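Local coordinates for malonyl CoA:acyl carrier protein malonyltransferase (Streptomyces coelicolor, PDB 1NM2), which probably transfers the malonyl group from malonyl-CoA to holo-acyl carrier protein, releasing CoA and supplying malonyl-ACP for fatty acid biosynthesis, at residues 136-141 against 160-165; 150-155 against 179-184. All coordinates share one frame; numbering follows the deposited sequence.

Interaction 1 (136-141 against 160-165); sequences TGMSAL and PANVNG
The Asn-162 carboxamide meets the Met-138 methyl with one face and its own backbone with an edge. Over that face CE of Met-138 stands almost straight above ND2 of Asn-162, 4.1 Å away, and the two side chains cross at about a right angle. At the edge, ND2 of Asn-162 donates to O of Ala-161 at 2.9 Å, nearly straight at 174°. The acceptor lies in the amide plane, whereas the donor sits above the carbonyl plane, away from a lone pair; this bond would help to hold the amide's rotation. The same CE also meets CB of Ala-161 at 3.7 Å, because the methionine chain, extended through CG, bends at its last torsion (chi3 87°). No hydrogen bond joins the segments, and the closest CA atoms, of Met-138 and Ala-161, are 7.8 Å apart: strand 168-172 runs between them in the mixed sheet. Ala-161 and Asn-162 both face Val-170 of that strand, a classic beta bulge, while Met-138 and Ala-161 both touch Ala-172. An alanine in place of Asn-162 would probably leave the carbonyl of Ala-161 without this N-H and open a gap beneath the methionine methyl. The contact is buried beside the active site: Met-138 comes within about 5 Å of the bound acetate that mimics a malonyl group, and Asn-162 touches His-97.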
loop_
_atom_site.group_PDB
_atom_site.type_symbol
_atom_site.label_atom_id
_atom_site.label_comp_id
_atom_site.label_asym_id
_atom_site.label_seq_id
_atom_site.Cartn_x
_atom_site.Cartn_y
_atom_site.Cartn_z
ATOM N N THR A 136 14.046 -4.294 14.911
ATOM C CA THR A 136 12.599 -4.155 15.040
ATOM C C THR A 136 11.855 -4.979 13.991
ATOM O O THR A 136 12.461 -5.555 13.093
ATOM C CB THR A 136 12.185 -2.685 14.852
ATOM O OG1 THR A 136 12.590 -2.248 13.548
ATOM C CG2 THR A 136 12.843 -1.799 15.895
ATOM N N GLY A 137 10.534 -5.019 14.101
ATOM C CA GLY A 137 9.745 -5.778 13.150
ATOM C C GLY A 137 8.258 -5.539 13.312
ATOM O O GLY A 137 7.846 -4.611 14.005
ATOM N N MET A 138 7.459 -6.372 12.653
ATOM C CA MET A 138 6.000 -6.281 12.711
ATOM C C MET A 138 5.447 -7.694 12.791
ATOM O O MET A 138 6.002 -8.616 12.188
ATOM C CB MET A 138 5.438 -5.609 11.451
ATOM C CG MET A 138 6.020 -4.253 11.120
ATOM S SD MET A 138 5.458 -3.657 9.491
ATOM C CE MET A 138 3.939 -2.853 9.938
ATOM N N SER A 139 4.356 -7.861 13.530
ATOM C CA SER A 139 3.720 -9.166 13.665
ATOM C C SER A 139 2.211 -8.998 13.659
ATOM O O SER A 139 1.682 -8.085 14.287
ATOM C CB SER A 139 4.152 -9.852 14.963
ATOM O OG SER A 139 5.543 -10.124 14.962
ATOM N N ALA A 140 1.522 -9.872 12.934
ATOM C CA ALA A 140 0.069 -9.818 12.866
ATOM C C ALA A 140 -0.509 -10.624 14.020
ATOM O O ALA A 140 0.066 -11.642 14.427
ATOM C CB ALA A 140 -0.419 -10.387 11.540
ATOM N N LEU A 141 -1.632 -10.156 14.556
ATOM C CA LEU A 141 -2.308 -10.844 15.649
ATOM C C LEU A 141 -3.511 -11.568 15.059
ATOM O O LEU A 141 -4.406 -10.934 14.502
ATOM C CB LEU A 141 -2.777 -9.843 16.709
ATOM C CG LEU A 141 -1.762 -9.286 17.713
ATOM C CD1 LEU A 141 -0.592 -8.645 17.004
ATOM C CD2 LEU A 141 -2.463 -8.272 18.604
ATOM N N PRO A 160 0.194 -0.048 17.259
ATOM C CA PRO A 160 -0.656 -0.731 16.282
ATOM C C PRO A 160 -0.371 -0.135 14.903
ATOM O O PRO A 160 -1.118 0.716 14.414
ATOM C CB PRO A 160 -2.062 -0.421 16.784
ATOM C CG PRO A 160 -1.904 0.973 17.322
ATOM C CD PRO A 160 -0.590 0.896 18.077
ATOM N N ALA A 161 0.724 -0.586 14.298
ATOM C CA ALA A 161 1.177 -0.113 12.989
ATOM C C ALA A 161 0.163 -0.270 11.859
ATOM O O ALA A 161 0.104 0.555 10.946
ATOM C CB ALA A 161 2.481 -0.814 12.620
ATOM N N ASN A 162 -0.623 -1.339 11.913
ATOM C CA ASN A 162 -1.640 -1.596 10.903
ATOM C C ASN A 162 -2.978 -1.889 11.566
ATOM O O ASN A 162 -3.072 -2.783 12.406
ATOM C CB ASN A 162 -1.299 -2.830 10.055
ATOM C CG ASN A 162 -0.420 -2.527 8.852
ATOM O OD1 ASN A 162 -0.351 -3.336 7.933
ATOM N ND2 ASN A 162 0.264 -1.393 8.855
ATOM N N VAL A 163 -4.000 -1.126 11.199
ATOM C CA VAL A 163 -5.363 -1.363 11.680
ATOM C C VAL A 163 -6.066 -1.513 10.336
ATOM O O VAL A 163 -6.501 -0.533 9.729
ATOM C CB VAL A 163 -5.928 -0.168 12.462
ATOM C CG1 VAL A 163 -7.334 -0.497 12.964
ATOM C CG2 VAL A 163 -5.022 0.140 13.651
ATOM N N ASN A 164 -6.149 -2.752 9.870
ATOM C CA ASN A 164 -6.707 -3.046 8.556
ATOM C C ASN A 164 -8.181 -3.359 8.395
ATOM O O ASN A 164 -8.622 -3.644 7.283
ATOM C CB ASN A 164 -5.888 -4.162 7.916
ATOM C CG ASN A 164 -4.427 -3.800 7.798
ATOM O OD1 ASN A 164 -4.089 -2.642 7.547
ATOM N ND2 ASN A 164 -3.553 -4.780 7.970
ATOM N N GLY A 165 -8.942 -3.303 9.479
ATOM C CA GLY A 165 -10.361 -3.589 9.379
ATOM C C GLY A 165 -10.641 -5.070 9.525
ATOM O O GLY A 165 -9.717 -5.885 9.524
#

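Interaction 2 (150-155 against 179-184); sequences VAHLER and AALNED
His-152 points its imidazole edge at the end of helix 175-183, where Asp-184 meets it with both its backbone carbonyl and its carboxylate. NE2 of His-152 donates to O of Asp-184 at 2.7 Å with an N-H...O angle of 152°; the oxygen is tilted from the ring plane, and the donor stands above the carbonyl plane, not on a lone pair. The carboxylate is turned almost square to the ring, the planes 88° apart. Its CG lies in the ring plane at the edge, with one oxygen on each side of that plane: OD2 of Asp-184 is 3.4 Å from CE1 of His-152, and OD1 of Asp-184 is 3.6 Å from the same CE1. The negative group so near might tend to stabilise a protonated imidazole. The ring reaches across because CG of His-152 is anti to the backbone N (chi1 -175°), directed at the other helix. Asp-184 is the first residue to leave helical geometry, although its N still bonds to O of Ala-180, and this turn-off brings its carbonyl to the histidine.

Next to the polar pair, CD2 of Leu-181 comes to the ring edge near its plane, 4.0 Å from CD2 of His-152. Its other branch faces the neighbouring helix more loosely, CD1 of Leu-181 lying 4.4 Å from CB of Leu-153. The rest of the Leu-153 side chain leads away from this segment; both leucines touch Leu-141 and Ala-171 of the sheet. Two helices side by side on one face of four antiparallel strands in the order 4-1-3-2 (189-194, 136-143, 168-172, 159-165), with the chain order beta-alpha-beta-beta-alpha-beta, are the hallmark of a ferredoxin-like fold, here the smaller subdomain of the malonyltransferase.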
loop_
_atom_site.group_PDB
_atom_site.type_symbol
_atom_site.label_atom_id
_atom_site.label_comp_id
_atom_site.label_asym_id
_atom_site.label_seq_id
_atom_site.Cartn_x
_atom_site.Cartn_y
_atom_site.Cartn_z
ATOM N N VAL A 150 -5.120 -3.992 21.051
ATOM C CA VAL A 150 -4.369 -2.747 20.958
ATOM C C VAL A 150 -3.909 -2.324 22.353
ATOM O O VAL A 150 -2.741 -1.988 22.557
ATOM C CB VAL A 150 -5.231 -1.628 20.334
ATOM C CG1 VAL A 150 -4.547 -0.271 20.501
ATOM C CG2 VAL A 150 -5.453 -1.928 18.856
ATOM N N ALA A 151 -4.828 -2.351 23.314
ATOM C CA ALA A 151 -4.498 -1.974 24.687
ATOM C C ALA A 151 -3.327 -2.799 25.211
ATOM O O ALA A 151 -2.388 -2.262 25.790
ATOM C CB ALA A 151 -5.720 -2.167 25.589
ATOM N N HIS A 152 -3.385 -4.110 24.994
ATOM C CA HIS A 152 -2.342 -5.017 25.454
ATOM C C HIS A 152 -0.990 -4.774 24.785
ATOM O O HIS A 152 0.015 -4.571 25.469
ATOM C CB HIS A 152 -2.768 -6.471 25.220
ATOM C CG HIS A 152 -1.810 -7.480 25.775
ATOM N ND1 HIS A 152 -1.837 -7.888 27.091
ATOM C CD2 HIS A 152 -0.779 -8.143 25.199
ATOM C CE1 HIS A 152 -0.867 -8.760 27.302
ATOM N NE2 HIS A 152 -0.210 -8.933 26.169
ATOM N N LEU A 153 -0.954 -4.801 23.454
ATOM C CA LEU A 153 0.307 -4.590 22.751
ATOM C C LEU A 153 0.924 -3.234 23.090
ATOM O O LEU A 153 2.137 -3.133 23.261
ATOM C CB LEU A 153 0.115 -4.730 21.236
ATOM C CG LEU A 153 -0.729 -3.692 20.498
ATOM C CD1 LEU A 153 0.154 -2.528 20.077
ATOM C CD2 LEU A 153 -1.369 -4.345 19.271
ATOM N N GLU A 154 0.094 -2.196 23.196
ATOM C CA GLU A 154 0.598 -0.868 23.528
ATOM C C GLU A 154 1.163 -0.845 24.945
ATOM O O GLU A 154 2.162 -0.171 25.214
ATOM C CB GLU A 154 -0.506 0.185 23.395
ATOM C CG GLU A 154 -0.986 0.377 21.968
ATOM C CD GLU A 154 -1.943 1.543 21.815
ATOM O OE1 GLU A 154 -2.867 1.679 22.647
ATOM O OE2 GLU A 154 -1.777 2.317 20.853
ATOM N N ARG A 155 0.520 -1.581 25.848
ATOM C CA ARG A 155 0.991 -1.646 27.227
ATOM C C ARG A 155 2.371 -2.289 27.266
ATOM O O ARG A 155 3.174 -2.007 28.154
ATOM C CB ARG A 155 0.037 -2.467 28.089
ATOM C CG ARG A 155 -0.910 -1.650 28.945
ATOM C CD ARG A 155 -1.607 -2.567 29.931
ATOM N NE ARG A 155 -0.628 -3.306 30.722
ATOM C CZ ARG A 155 -0.656 -4.621 30.915
ATOM N NH1 ARG A 155 -1.618 -5.355 30.373
ATOM N NH2 ARG A 155 0.283 -5.203 31.649
ATOM N N ALA A 179 8.720 -10.291 20.887
ATOM C CA ALA A 179 8.891 -11.603 21.506
ATOM C C ALA A 179 8.072 -11.653 22.797
ATOM O O ALA A 179 7.460 -12.670 23.118
ATOM C CB ALA A 179 10.365 -11.855 21.802
ATOM N N ALA A 180 8.057 -10.548 23.534
ATOM C CA ALA A 180 7.289 -10.485 24.777
ATOM C C ALA A 180 5.804 -10.596 24.462
ATOM O O ALA A 180 5.027 -11.131 25.257
ATOM C CB ALA A 180 7.570 -9.175 25.512
ATOM N N LEU A 181 5.418 -10.095 23.290
ATOM C CA LEU A 181 4.023 -10.122 22.856
ATOM C C LEU A 181 3.596 -11.549 22.547
ATOM O O LEU A 181 2.459 -11.939 22.808
ATOM C CB LEU A 181 3.841 -9.262 21.601
ATOM C CG LEU A 181 2.530 -8.495 21.392
ATOM C CD1 LEU A 181 2.345 -8.260 19.897
ATOM C CD2 LEU A 181 1.346 -9.262 21.952
ATOM N N ASN A 182 4.514 -12.327 21.985
ATOM C CA ASN A 182 4.213 -13.711 21.639
ATOM C C ASN A 182 4.146 -14.594 22.876
ATOM O O ASN A 182 3.374 -15.553 22.925
ATOM C CB ASN A 182 5.268 -14.258 20.675
ATOM C CG ASN A 182 4.949 -15.659 20.206
ATOM O OD1 ASN A 182 3.822 -15.941 19.802
ATOM N ND2 ASN A 182 5.938 -16.545 20.250
ATOM N N GLU A 183 4.965 -14.270 23.870
ATOM C CA GLU A 183 5.002 -15.034 25.109
ATOM C C GLU A 183 3.815 -14.660 25.990
ATOM O O GLU A 183 3.265 -15.501 26.701
ATOM C CB GLU A 183 6.330 -14.780 25.833
ATOM C CG GLU A 183 7.519 -15.467 25.151
ATOM C CD GLU A 183 8.871 -14.949 25.617
ATOM O OE1 GLU A 183 9.130 -14.935 26.840
ATOM O OE2 GLU A 183 9.683 -14.561 24.748
ATOM N N ASP A 184 3.425 -13.393 25.933
ATOM C CA ASP A 184 2.287 -12.907 26.698
ATOM C C ASP A 184 1.321 -12.267 25.703
ATOM O O ASP A 184 1.311 -11.048 25.512
ATOM C CB ASP A 184 2.745 -11.896 27.750
ATOM C CG ASP A 184 1.584 -11.227 28.465
ATOM O OD1 ASP A 184 0.480 -11.818 28.512
ATOM O OD2 ASP A 184 1.781 -10.113 28.990
#

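From the N terminus, strand 136-143 leads into helix 146-155 and then strand 159-165, where interaction 1 closes a loop of 18 intervening residues that includes that helix. Interaction 2 starts from the same helix and closes at 179-184 after 23 intervening residues, past strands 159-165 and 168-172. Their segments alternate along the chain, so the two loops cross rather than nest. Interaction 1 links next-but-one strands of the sheet, interaction 2 the helices covering it, and their centres are 12 Å apart. They join directly through Leu-141, whose CD1 is 4.1 Å from CD1 of Leu-181, and through Pro-160, which packs on Leu-153 and Glu-154.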